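Local atomic coordinates of xylulose kinase (Escherichia coli, PDB entry 2ITM), a protein that catalyses the ATP-dependent phosphorylation of D-xylulose to D-xylulose 5-phosphate and acts more weakly on 1-deoxy-D-xylulose and a few other sugars and polyols. Residues M1-L7 / V68-A74; S206-L212 / T224-A229; A316-E322 / N359-R363; V327-P331 / A364-V369. All coordinates share one frame; numbering follows the deposited sequence.

Contact 1 (M1-L7 / V68-A74); sequences MYIGIDL and VKALGIA
Neighbouring parallel strands in the mixed sheet of the N-terminal actin-ATPase-like domain meet here, I3 pairing with L71, G4 with G72, I5 with I73 and D6 with A74. The axes of strands 2-7 and 70-74 run 4.7 Å apart at their closest, and odd-numbered residues of the first strand exchange the hydrogen bonds. I3 O accepts from G72 N at 2.9 Å while I5 N gives to G72 O, so G72 is gripped at both ends of its backbone. A74 is held likewise: its N reaches I5 O at 2.7 Å, nearly along the C=O axis, and its O takes L7 N.

One face of the pair is aliphatic. CG1 of I3 lies beside the backbone N (chi1 -61°) and so faces V68; the two side chains cross at about a right angle, I3 CG1 lying 3.7 Å from V68 CG2. The other branch, I3 CG2, leans on L71 CD1 at 3.7 Å, and L71 CD1 in turn touches I5 CD1 at 3.9 Å. Strand 11-17 flanks the opposite edge of strand 2-7 through backbone bonds.

On the other face, Y2 CD2 packs against A70 CB, the two glycines add no side chain, and D6 stands beside A74, D6 OD2 lying 4.2 Å from A74 CB. D6, thought important for activity, lies about 4 Å, side chain to side chain, from D233, the probable proton acceptor. An acidic residue near the end of the first strand, bordering the catalytic cleft, is a feature of the actin-like ATPase fold.

Contact 2 (S206-L212 / T224-A229); sequences SEITGAL and TVPVVA
T224 opens its segment against L212, its CB resting 3.5 Å from L212 O. V225 then offers its carbonyl to L212 N at 3.0 Å, and the same oxygen lies close to A211 CA. P226 cannot donate from its ring nitrogen; it contributes carbon instead, its CB lying 3.5 Å from I208 CD1, with the two side chains side by side and pointing the same way.

V227 is bonded through both its N and its O. Its N donates to G210 O at 2.8 Å from above the carbonyl plane, 37° out of it, whereas its O receives T209 N nearly end-on to the carbonyl, in a bond straight at the hydrogen (171°). With chi1 at 176°, V227 turns CG2 toward L212, meeting L212 CD2 at 3.8 Å, the two side chains crossing at about a right angle. V228 sets its CB against E207 O, and A229 N closes the ladder on that oxygen at 3.0 Å. R157, from helix 152-161, hydrogen-bonds the carbonyls of V228 and A229.

Strand 208-211 is an edge strand of the sheet within this chain. Between these two segments, backbone bonds, which do not depend on side-chain identity, carry most of the polar chemistry, and small aliphatic contacts add to them.

Contact 3 (A316-E322 / N359-R363); sequences AAQQADE and NELAR
Where the loop after helix 310-316 passes the first turns of helix 358-381 in the C-terminal FGGY domain, small alanines meet longer, bent side chains of the helix. R363 carries the largest share of its helix's side of the contact. Its chi1 of -111°, away from the staggered positions, sets CG between the two alanines: R363 CG lies 3.5 Å from A320 CB and 3.6 Å from A317 CB. Bends at chi2 and chi3 then carry the guanidinium on toward E322, with A320 CB at its edge, near its plane. R363 NH2 and E322 OE1 form a long salt bridge of 4.0 Å; the oxygen stands well out of the guanidinium plane, so charge attraction alone links the two, while NH1 has a firmer partner in E367 of the same helix.

A316 and A317 provide a low surface on which A362 CB rests, 4.2 Å from A317 CB. N359, with CG beside its own backbone N, sets its amide alongside Q319 and reaches A316 CB with OD1.

E360 folds back at chi2 (63°), which brings its carboxylate round to the loop. OE1 faces the loop and OE2 accepts the backbone N of G357, so both carboxylate oxygens are engaged. A water bridges the contact, donating to Q319 O and to E360 OE1. That same OE1 accepts D321 N, nearly along its own C-O bond, at 2.8 Å and an N-H...O angle of 172°.

Contact 4 (V327-P331 / A364-V369); sequences VWFLP and AVLEGV
Strand 328-331, part of a two-stranded antiparallel sheet in the C-terminal FGGY domain, lies across helix 364-369 at 49°, with axes only 6.9 Å apart at the closest point. Such close alpha/beta packing needs low relief on the helix, and A364 and G368, one turn apart, supply it.

F329 is the principal bump. Its CG stands anti to the backbone N (chi1 -179°), which lays the ring along the helix past V365 and V369. V365 CG2 sits over one face, offset toward the rim, while V369 CG2 comes to the edge near the ring plane, 4.1 Å from F329 CE2. The other valine branch, V365 CG1, touches F329 CE2 at 3.9 Å. P331 N lies over the opposite face, and F349 of the partner strand 345-353 meets the ring with planes about 50° apart.

The hollow at G368 receives the strand's main chain: G368 CA approaches F329 O at 3.5 Å in a CA-H...O contact. Farther along the strand, P331 CG lies 3.8 Å from G368 O. At the other end, A364 CB packs against V327, 3.8 Å from V327 CB, with F349 also packing against both residues.

Two waters also join strand and helix. One molecule lies within hydrogen-bonding distance of both V327 O and E367 OE1. The other accepts from F329 N at 3.1 Å and lies 2.6 Å from A364 O.

The four contacts form two clusters on opposite sides of the chain's centre, one in each family domain. Contacts 1 and 2, with centres 9 Å apart, belong to one continuous sheet: strand 70-75 of contact 1 neighbours strand 226-232 of contact 2, and L71 N and L71 O probably hydrogen-bond P226 O and V228 N, each at 3.0 Å. Contacts 3 and 4, 12 Å between centres, share helix 358-381 and touch through A317 CB and L366 CD1. Centres of contacts 1 and 4 stand 41 Å apart. Contact 1 comes nearest to the active site, the D6 side chain lying about 8 Å from bound D-xylulose; the other three lie away from the annotated sites.

Contact 1 (M1-L7 / V68-A74)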
loop_
_atom_site.group_PDB
_atom_site.type_symbol
_atom_site.label_atom_id
_atom_site.label_comp_id
_atom_site.label_asym_id
_atom_site.label_seq_id
_atom_site.Cartn_x
_atom_site.Cartn_y
_atom_site.Cartn_z
ATOM N N MET A 1 20.898 -47.179 18.291
ATOM C CA MET A 1 20.569 -45.782 18.103
ATOM C C MET A 1 20.793 -45.350 16.664
ATOM O O MET A 1 21.331 -46.102 15.875
ATOM C CB MET A 1 21.377 -44.918 19.052
ATOM C CG MET A 1 21.325 -45.361 20.502
ATOM S SD MET A 1 20.191 -44.416 21.500
ATOM C CE MET A 1 20.932 -42.792 21.356
ATOM N N TYR A 2 20.375 -44.130 16.343
ATOM C CA TYR A 2 20.423 -43.623 14.993
ATOM C C TYR A 2 20.812 -42.147 14.919
ATOM O O TYR A 2 20.497 -41.376 15.808
ATOM C CB TYR A 2 19.129 -43.902 14.238
ATOM C CG TYR A 2 18.685 -45.317 14.409
ATOM C CD1 TYR A 2 17.797 -45.667 15.412
ATOM C CD2 TYR A 2 19.184 -46.321 13.607
ATOM C CE1 TYR A 2 17.413 -46.962 15.594
ATOM C CE2 TYR A 2 18.809 -47.616 13.783
ATOM C CZ TYR A 2 17.922 -47.936 14.781
ATOM O OH TYR A 2 17.544 -49.231 14.955
ATOM N N ILE A 3 21.522 -41.780 13.856
ATOM C CA ILE A 3 21.823 -40.390 13.530
ATOM C C ILE A 3 21.119 -39.943 12.251
ATOM O O ILE A 3 21.133 -40.640 11.247
ATOM C CB ILE A 3 23.340 -40.173 13.385
ATOM C CG1 ILE A 3 24.069 -40.486 14.681
ATOM C CG2 ILE A 3 23.644 -38.760 12.918
ATOM C CD1 ILE A 3 23.870 -39.469 15.728
ATOM N N GLY A 4 20.521 -38.762 12.312
ATOM C CA GLY A 4 20.150 -38.013 11.137
ATOM C C GLY A 4 20.871 -36.686 11.035
ATOM O O GLY A 4 20.943 -35.937 11.999
ATOM N N ILE A 5 21.423 -36.422 9.858
ATOM C CA ILE A 5 22.014 -35.138 9.515
ATOM C C ILE A 5 21.177 -34.400 8.477
ATOM O O ILE A 5 20.782 -34.971 7.471
ATOM C CB ILE A 5 23.416 -35.325 8.964
ATOM C CG1 ILE A 5 24.274 -36.153 9.910
ATOM C CG2 ILE A 5 24.058 -33.993 8.701
ATOM C CD1 ILE A 5 25.508 -36.690 9.270
ATOM N N ASP A 6 20.934 -33.121 8.724
ATOM C CA ASP A 6 20.305 -32.246 7.742
ATOM C C ASP A 6 21.194 -31.073 7.380
ATOM O O ASP A 6 21.408 -30.166 8.172
ATOM C CB ASP A 6 18.947 -31.764 8.229
ATOM C CG ASP A 6 18.294 -30.788 7.277
ATOM O OD1 ASP A 6 17.735 -29.802 7.762
ATOM O OD2 ASP A 6 18.277 -30.927 6.046
ATOM N N LEU A 7 21.727 -31.123 6.171
ATOM C CA LEU A 7 22.468 -30.029 5.588
ATOM C C LEU A 7 21.508 -29.019 5.000
ATOM O O LEU A 7 21.068 -29.151 3.868
ATOM C CB LEU A 7 23.408 -30.563 4.505
ATOM C CG LEU A 7 24.768 -29.940 4.322
ATOM C CD1 LEU A 7 25.300 -30.208 2.954
ATOM C CD2 LEU A 7 24.738 -28.475 4.590
ATOM N N VAL A 68 25.278 -45.969 18.046
ATOM C CA VAL A 68 24.637 -45.739 16.766
ATOM C C VAL A 68 24.861 -46.908 15.814
ATOM O O VAL A 68 25.963 -47.414 15.691
ATOM C CB VAL A 68 25.103 -44.429 16.131
ATOM C CG1 VAL A 68 24.494 -44.247 14.767
ATOM C CG2 VAL A 68 24.764 -43.272 17.013
ATOM N N LYS A 69 23.803 -47.309 15.129
ATOM C CA LYS A 69 23.816 -48.489 14.294
ATOM C C LYS A 69 23.705 -48.145 12.809
ATOM O O LYS A 69 24.148 -48.897 11.960
ATOM C CB LYS A 69 22.695 -49.421 14.689
ATOM C CG LYS A 69 22.691 -49.768 16.163
ATOM C CD LYS A 69 21.587 -50.747 16.507
ATOM C CE LYS A 69 21.448 -50.923 18.022
ATOM N NZ LYS A 69 20.281 -51.753 18.419
ATOM N N ALA A 70 23.094 -47.004 12.513
ATOM C CA ALA A 70 23.055 -46.484 11.153
ATOM C C ALA A 70 22.958 -44.967 11.112
ATOM O O ALA A 70 22.540 -44.340 12.067
ATOM C CB ALA A 70 21.921 -47.106 10.376
ATOM N N LEU A 71 23.346 -44.394 9.978
ATOM C CA LEU A 71 23.328 -42.949 9.789
ATOM C C LEU A 71 22.708 -42.512 8.462
ATOM O O LEU A 71 22.996 -43.072 7.419
ATOM C CB LEU A 71 24.724 -42.371 9.940
ATOM C CG LEU A 71 24.868 -40.869 9.752
ATOM C CD1 LEU A 71 26.036 -40.305 10.518
ATOM C CD2 LEU A 71 24.988 -40.551 8.292
ATOM N N GLY A 72 21.864 -41.493 8.537
ATOM C CA GLY A 72 21.226 -40.904 7.382
ATOM C C GLY A 72 21.526 -39.434 7.191
ATOM O O GLY A 72 21.805 -38.722 8.129
ATOM N N ILE A 73 21.449 -38.998 5.943
ATOM C CA ILE A 73 21.593 -37.597 5.586
ATOM C C ILE A 73 20.427 -37.066 4.760
ATOM O O ILE A 73 19.832 -37.777 3.964
ATOM C CB ILE A 73 22.928 -37.318 4.865
ATOM C CG1 ILE A 73 22.898 -37.870 3.452
ATOM C CG2 ILE A 73 24.073 -37.909 5.605
ATOM C CD1 ILE A 73 24.182 -38.503 3.048
ATOM N N ALA A 74 20.119 -35.795 4.972
ATOM C CA ALA A 74 19.288 -35.028 4.071
ATOM C C ALA A 74 19.905 -33.655 3.813
ATOM O O ALA A 74 20.820 -33.252 4.514
ATOM C CB ALA A 74 17.898 -34.845 4.650
HETATM O O HOH W 1 17.877 -49.333 18.107
#

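Contact 2 (S206-L212 / T224-A229)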
loop_
_atom_site.group_PDB
_atom_site.type_symbol
_atom_site.label_atom_id
_atom_site.label_comp_id
_atom_site.label_asym_id
_atom_site.label_seq_id
_atom_site.Cartn_x
_atom_site.Cartn_y
_atom_site.Cartn_z
ATOM N N SER A 206 16.288 -45.457 1.278
ATOM C CA SER A 206 16.368 -46.357 2.417
ATOM C C SER A 206 17.457 -47.413 2.259
ATOM O O SER A 206 17.629 -48.260 3.116
ATOM C CB SER A 206 15.017 -47.031 2.647
ATOM O OG SER A 206 14.440 -47.439 1.431
ATOM N N GLU A 207 18.188 -47.333 1.159
ATOM C CA GLU A 207 19.267 -48.254 0.843
ATOM C C GLU A 207 20.633 -47.750 1.327
ATOM O O GLU A 207 20.870 -46.558 1.400
ATOM C CB GLU A 207 19.302 -48.519 -0.661
ATOM C CG GLU A 207 18.099 -49.271 -1.187
ATOM C CD GLU A 207 18.072 -49.385 -2.699
ATOM O OE1 GLU A 207 17.209 -50.113 -3.217
ATOM O OE2 GLU A 207 18.897 -48.751 -3.370
ATOM N N ILE A 208 21.514 -48.684 1.650
ATOM C CA ILE A 208 22.863 -48.372 2.103
ATOM C C ILE A 208 23.838 -48.098 0.954
ATOM O O ILE A 208 23.903 -48.831 -0.012
ATOM C CB ILE A 208 23.377 -49.496 3.013
ATOM C CG1 ILE A 208 22.441 -49.682 4.201
ATOM C CG2 ILE A 208 24.778 -49.245 3.479
ATOM C CD1 ILE A 208 22.990 -50.551 5.262
ATOM N N THR A 209 24.571 -47.005 1.060
ATOM C CA THR A 209 25.488 -46.592 0.014
ATOM C C THR A 209 26.940 -46.871 0.379
ATOM O O THR A 209 27.828 -46.742 -0.440
ATOM C CB THR A 209 25.313 -45.112 -0.296
ATOM O OG1 THR A 209 25.578 -44.352 0.878
ATOM C CG2 THR A 209 23.894 -44.809 -0.629
ATOM N N GLY A 210 27.159 -47.255 1.623
ATOM C CA GLY A 210 28.489 -47.410 2.155
ATOM C C GLY A 210 28.503 -47.300 3.656
ATOM O O GLY A 210 27.497 -47.532 4.315
ATOM N N ALA A 211 29.661 -46.940 4.189
ATOM C CA ALA A 211 29.852 -46.795 5.611
ATOM C C ALA A 211 30.795 -45.644 5.900
ATOM O O ALA A 211 31.539 -45.221 5.033
ATOM C CB ALA A 211 30.386 -48.059 6.191
ATOM N N LEU A 212 30.747 -45.130 7.120
ATOM C CA LEU A 212 31.731 -44.160 7.560
ATOM C C LEU A 212 33.128 -44.702 7.392
ATOM O O LEU A 212 33.414 -45.827 7.753
ATOM C CB LEU A 212 31.518 -43.749 9.007
ATOM C CG LEU A 212 30.168 -43.236 9.470
ATOM C CD1 LEU A 212 30.248 -42.842 10.919
ATOM C CD2 LEU A 212 29.675 -42.100 8.624
ATOM N N THR A 224 32.236 -47.721 12.333
ATOM C CA THR A 224 32.155 -47.511 10.894
ATOM C C THR A 224 30.775 -47.868 10.383
ATOM O O THR A 224 30.603 -48.806 9.628
ATOM C CB THR A 224 33.218 -48.317 10.134
ATOM O OG1 THR A 224 33.117 -49.702 10.465
ATOM C CG2 THR A 224 34.592 -47.935 10.573
ATOM N N VAL A 225 29.799 -47.087 10.817
ATOM C CA VAL A 225 28.388 -47.394 10.682
ATOM C C VAL A 225 27.903 -47.249 9.234
ATOM O O VAL A 225 28.420 -46.440 8.486
ATOM C CB VAL A 225 27.588 -46.464 11.609
ATOM C CG1 VAL A 225 26.576 -45.650 10.860
ATOM C CG2 VAL A 225 27.000 -47.213 12.771
ATOM N N PRO A 226 26.903 -48.038 8.850
ATOM C CA PRO A 226 26.345 -47.968 7.500
ATOM C C PRO A 226 25.590 -46.671 7.235
ATOM O O PRO A 226 24.926 -46.150 8.118
ATOM C CB PRO A 226 25.383 -49.149 7.458
ATOM C CG PRO A 226 25.464 -49.796 8.774
ATOM C CD PRO A 226 26.065 -48.864 9.728
ATOM N N VAL A 227 25.721 -46.147 6.027
ATOM C CA VAL A 227 25.112 -44.884 5.667
ATOM C C VAL A 227 24.083 -45.073 4.567
ATOM O O VAL A 227 24.372 -45.678 3.558
ATOM C CB VAL A 227 26.153 -43.890 5.169
ATOM C CG1 VAL A 227 25.490 -42.612 4.711
ATOM C CG2 VAL A 227 27.204 -43.637 6.208
ATOM N N VAL A 228 22.889 -44.541 4.770
ATOM C CA VAL A 228 21.863 -44.610 3.746
ATOM C C VAL A 228 21.894 -43.422 2.785
ATOM O O VAL A 228 22.507 -42.410 3.061
ATOM C CB VAL A 228 20.452 -44.818 4.324
ATOM C CG1 VAL A 228 20.393 -46.058 5.199
ATOM C CG2 VAL A 228 19.991 -43.599 5.065
ATOM N N ALA A 229 21.226 -43.574 1.653
ATOM C CA ALA A 229 21.185 -42.542 0.628
ATOM C C ALA A 229 20.534 -41.240 1.088
ATOM O O ALA A 229 20.933 -40.176 0.680
ATOM C CB ALA A 229 20.509 -43.062 -0.606
#

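Contact 3 (A316-E322 / N359-R363)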
loop_
_atom_site.group_PDB
_atom_site.type_symbol
_atom_site.label_atom_id
_atom_site.label_comp_id
_atom_site.label_asym_id
_atom_site.label_seq_id
_atom_site.Cartn_x
_atom_site.Cartn_y
_atom_site.Cartn_z
ATOM N N ALA A 316 -8.139 -10.191 17.667
ATOM C CA ALA A 316 -8.566 -8.942 17.101
ATOM C C ALA A 316 -9.573 -9.219 16.000
ATOM O O ALA A 316 -10.573 -8.535 15.876
ATOM C CB ALA A 316 -7.379 -8.202 16.545
ATOM N N ALA A 317 -9.294 -10.252 15.200
ATOM C CA ALA A 317 -9.971 -10.483 13.948
ATOM C C ALA A 317 -11.408 -10.916 14.176
ATOM O O ALA A 317 -12.263 -10.744 13.318
ATOM C CB ALA A 317 -9.231 -11.515 13.154
ATOM N N GLN A 318 -11.652 -11.466 15.334
ATOM C CA GLN A 318 -12.984 -11.908 15.698
ATOM C C GLN A 318 -13.849 -10.752 16.160
ATOM O O GLN A 318 -15.065 -10.828 16.140
ATOM C CB GLN A 318 -12.901 -12.974 16.774
ATOM C CG GLN A 318 -12.406 -14.292 16.262
ATOM C CD GLN A 318 -12.062 -15.242 17.375
ATOM O OE1 GLN A 318 -11.387 -14.868 18.327
ATOM N NE2 GLN A 318 -12.524 -16.476 17.259
ATOM N N GLN A 319 -13.202 -9.669 16.563
ATOM C CA GLN A 319 -13.888 -8.410 16.794
ATOM C C GLN A 319 -14.124 -7.629 15.507
ATOM O O GLN A 319 -14.560 -6.497 15.558
ATOM C CB GLN A 319 -13.104 -7.547 17.809
ATOM C CG GLN A 319 -12.988 -8.163 19.201
ATOM C CD GLN A 319 -14.087 -9.174 19.508
ATOM O OE1 GLN A 319 -15.236 -8.800 19.725
ATOM N NE2 GLN A 319 -13.741 -10.462 19.518
ATOM N N ALA A 320 -13.862 -8.256 14.381
ATOM C CA ALA A 320 -14.074 -7.588 13.115
ATOM C C ALA A 320 -15.537 -7.203 12.901
ATOM O O ALA A 320 -16.444 -7.990 13.134
ATOM C CB ALA A 320 -13.562 -8.426 11.981
ATOM N N ASP A 321 -15.744 -5.963 12.445
ATOM C CA ASP A 321 -17.065 -5.406 12.188
ATOM C C ASP A 321 -17.792 -6.110 11.048
ATOM O O ASP A 321 -17.460 -5.942 9.884
ATOM C CB ASP A 321 -16.942 -3.910 11.916
ATOM C CG ASP A 321 -18.276 -3.239 11.725
ATOM O OD1 ASP A 321 -19.246 -3.932 11.373
ATOM O OD2 ASP A 321 -18.448 -2.021 11.898
ATOM N N GLU A 322 -18.791 -6.902 11.397
ATOM C CA GLU A 322 -19.506 -7.706 10.422
ATOM C C GLU A 322 -20.124 -6.888 9.295
ATOM O O GLU A 322 -20.344 -7.396 8.205
ATOM C CB GLU A 322 -20.581 -8.523 11.106
ATOM C CG GLU A 322 -20.045 -9.581 12.047
ATOM C CD GLU A 322 -19.427 -10.771 11.321
ATOM O OE1 GLU A 322 -18.462 -10.579 10.567
ATOM O OE2 GLU A 322 -19.915 -11.900 11.512
ATOM N N ASN A 359 -8.689 -4.519 13.566
ATOM C CA ASN A 359 -9.485 -5.734 13.644
ATOM C C ASN A 359 -9.867 -6.250 12.239
ATOM O O ASN A 359 -9.727 -7.420 11.932
ATOM C CB ASN A 359 -10.762 -5.473 14.436
ATOM C CG ASN A 359 -10.498 -5.065 15.871
ATOM O OD1 ASN A 359 -9.481 -5.398 16.447
ATOM N ND2 ASN A 359 -11.439 -4.347 16.450
ATOM N N GLU A 360 -10.352 -5.336 11.418
ATOM C CA GLU A 360 -10.697 -5.617 10.039
ATOM C C GLU A 360 -9.466 -6.059 9.268
ATOM O O GLU A 360 -9.481 -7.068 8.579
ATOM C CB GLU A 360 -11.301 -4.375 9.398
ATOM C CG GLU A 360 -12.682 -3.994 9.908
ATOM C CD GLU A 360 -12.714 -3.633 11.381
ATOM O OE1 GLU A 360 -13.586 -4.143 12.085
ATOM O OE2 GLU A 360 -11.888 -2.846 11.830
ATOM N N LEU A 361 -8.396 -5.292 9.413
ATOM C CA LEU A 361 -7.143 -5.586 8.752
ATOM C C LEU A 361 -6.681 -6.989 9.083
ATOM O O LEU A 361 -6.244 -7.729 8.224
ATOM C CB LEU A 361 -6.090 -4.568 9.153
ATOM C CG LEU A 361 -5.877 -3.493 8.102
ATOM C CD1 LEU A 361 -7.164 -3.154 7.434
ATOM C CD2 LEU A 361 -5.196 -2.254 8.656
ATOM N N ALA A 362 -6.793 -7.346 10.350
ATOM C CA ALA A 362 -6.312 -8.622 10.825
ATOM C C ALA A 362 -7.147 -9.754 10.264
ATOM O O ALA A 362 -6.623 -10.773 9.866
ATOM C CB ALA A 362 -6.319 -8.658 12.330
ATOM N N ARG A 363 -8.450 -9.563 10.244
ATOM C CA ARG A 363 -9.323 -10.449 9.508
ATOM C C ARG A 363 -8.961 -10.622 8.039
ATOM O O ARG A 363 -8.986 -11.724 7.529
ATOM C CB ARG A 363 -10.758 -9.999 9.629
ATOM C CG ARG A 363 -11.583 -10.931 10.431
ATOM C CD ARG A 363 -12.385 -11.899 9.644
ATOM N NE ARG A 363 -13.618 -12.153 10.368
ATOM C CZ ARG A 363 -14.468 -13.124 10.106
ATOM N NH1 ARG A 363 -14.237 -13.969 9.120
ATOM N NH2 ARG A 363 -15.552 -13.241 10.828
HETATM O O HOH W 2 -14.490 -4.079 14.509
#

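Contact 4 (V327-P331 / A364-V369)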
loop_
_atom_site.group_PDB
_atom_site.type_symbol
_atom_site.label_atom_id
_atom_site.label_comp_id
_atom_site.label_asym_id
_atom_site.label_seq_id
_atom_site.Cartn_x
_atom_site.Cartn_y
_atom_site.Cartn_z
ATOM N N VAL A 327 -12.185 -5.676 3.413
ATOM C CA VAL A 327 -10.840 -5.426 2.934
ATOM C C VAL A 327 -10.315 -6.683 2.287
ATOM O O VAL A 327 -10.568 -7.771 2.764
ATOM C CB VAL A 327 -9.904 -5.103 4.096
ATOM C CG1 VAL A 327 -8.588 -4.642 3.595
ATOM C CG2 VAL A 327 -10.505 -4.077 4.981
ATOM N N TRP A 328 -9.573 -6.521 1.202
ATOM C CA TRP A 328 -8.946 -7.646 0.542
ATOM C C TRP A 328 -7.426 -7.608 0.682
ATOM O O TRP A 328 -6.779 -6.668 0.254
ATOM C CB TRP A 328 -9.372 -7.720 -0.923
ATOM C CG TRP A 328 -10.844 -7.776 -1.095
ATOM C CD1 TRP A 328 -11.686 -6.729 -1.196
ATOM C CD2 TRP A 328 -11.653 -8.947 -1.173
ATOM N NE1 TRP A 328 -12.976 -7.163 -1.332
ATOM C CE2 TRP A 328 -12.980 -8.529 -1.324
ATOM C CE3 TRP A 328 -11.390 -10.316 -1.138
ATOM C CZ2 TRP A 328 -14.033 -9.422 -1.420
ATOM C CZ3 TRP A 328 -12.432 -11.194 -1.241
ATOM C CH2 TRP A 328 -13.736 -10.748 -1.382
ATOM N N PHE A 329 -6.871 -8.648 1.283
ATOM C CA PHE A 329 -5.429 -8.819 1.342
ATOM C C PHE A 329 -4.959 -9.795 0.283
ATOM O O PHE A 329 -5.372 -10.937 0.268
ATOM C CB PHE A 329 -4.994 -9.272 2.739
ATOM C CG PHE A 329 -3.513 -9.459 2.894
ATOM C CD1 PHE A 329 -2.657 -8.384 2.878
ATOM C CD2 PHE A 329 -2.980 -10.711 3.086
ATOM C CE1 PHE A 329 -1.317 -8.559 3.039
ATOM C CE2 PHE A 329 -1.639 -10.887 3.239
ATOM C CZ PHE A 329 -0.808 -9.807 3.212
ATOM N N LEU A 330 -4.097 -9.335 -0.610
ATOM C CA LEU A 330 -3.564 -10.196 -1.637
ATOM C C LEU A 330 -2.071 -10.446 -1.464
ATOM O O LEU A 330 -1.252 -9.592 -1.751
ATOM C CB LEU A 330 -3.903 -9.659 -3.028
ATOM C CG LEU A 330 -5.331 -9.158 -3.271
ATOM C CD1 LEU A 330 -5.391 -8.173 -4.373
ATOM C CD2 LEU A 330 -6.290 -10.265 -3.515
ATOM N N PRO A 331 -1.737 -11.630 -0.971
ATOM C CA PRO A 331 -0.348 -11.983 -0.742
ATOM C C PRO A 331 0.239 -12.670 -1.951
ATOM O O PRO A 331 -0.302 -13.636 -2.450
ATOM C CB PRO A 331 -0.424 -12.923 0.421
ATOM C CG PRO A 331 -1.743 -13.588 0.274
ATOM C CD PRO A 331 -2.611 -12.732 -0.613
ATOM N N ALA A 364 -8.643 -9.523 7.376
ATOM C CA ALA A 364 -8.288 -9.552 5.967
ATOM C C ALA A 364 -7.075 -10.436 5.681
ATOM O O ALA A 364 -7.093 -11.247 4.777
ATOM C CB ALA A 364 -8.073 -8.173 5.454
ATOM N N VAL A 365 -6.035 -10.283 6.483
ATOM C CA VAL A 365 -4.840 -11.077 6.346
ATOM C C VAL A 365 -5.087 -12.572 6.458
ATOM O O VAL A 365 -4.691 -13.332 5.594
ATOM C CB VAL A 365 -3.738 -10.618 7.313
ATOM C CG1 VAL A 365 -2.475 -11.374 7.058
ATOM C CG2 VAL A 365 -3.492 -9.149 7.158
ATOM N N LEU A 366 -5.767 -12.986 7.515
ATOM C CA LEU A 366 -6.071 -14.388 7.716
ATOM C C LEU A 366 -6.815 -14.972 6.529
ATOM O O LEU A 366 -6.482 -16.033 6.044
ATOM C CB LEU A 366 -6.880 -14.583 8.996
ATOM C CG LEU A 366 -6.212 -14.200 10.314
ATOM C CD1 LEU A 366 -7.041 -14.660 11.503
ATOM C CD2 LEU A 366 -4.826 -14.763 10.374
ATOM N N GLU A 367 -7.824 -14.255 6.072
ATOM C CA GLU A 367 -8.681 -14.751 5.026
ATOM C C GLU A 367 -7.944 -14.809 3.697
ATOM O O GLU A 367 -8.093 -15.761 2.949
ATOM C CB GLU A 367 -9.953 -13.917 4.924
ATOM C CG GLU A 367 -10.866 -14.070 6.127
ATOM C CD GLU A 367 -12.162 -13.293 6.024
ATOM O OE1 GLU A 367 -12.158 -12.166 5.512
ATOM O OE2 GLU A 367 -13.180 -13.819 6.484
ATOM N N GLY A 368 -7.141 -13.794 3.421
ATOM C CA GLY A 368 -6.379 -13.733 2.186
ATOM C C GLY A 368 -5.250 -14.735 2.065
ATOM O O GLY A 368 -5.065 -15.361 1.032
ATOM N N VAL A 369 -4.485 -14.888 3.131
ATOM C CA VAL A 369 -3.545 -15.978 3.203
ATOM C C VAL A 369 -4.265 -17.310 3.046
ATOM O O VAL A 369 -3.841 -18.157 2.292
ATOM C CB VAL A 369 -2.735 -15.954 4.505
ATOM C CG1 VAL A 369 -1.857 -17.176 4.593
ATOM C CG2 VAL A 369 -1.916 -14.701 4.599
HETATM O O HOH W 3 -8.681 -10.713 2.738
HETATM O O HOH W 4 -11.272 -10.499 3.539
#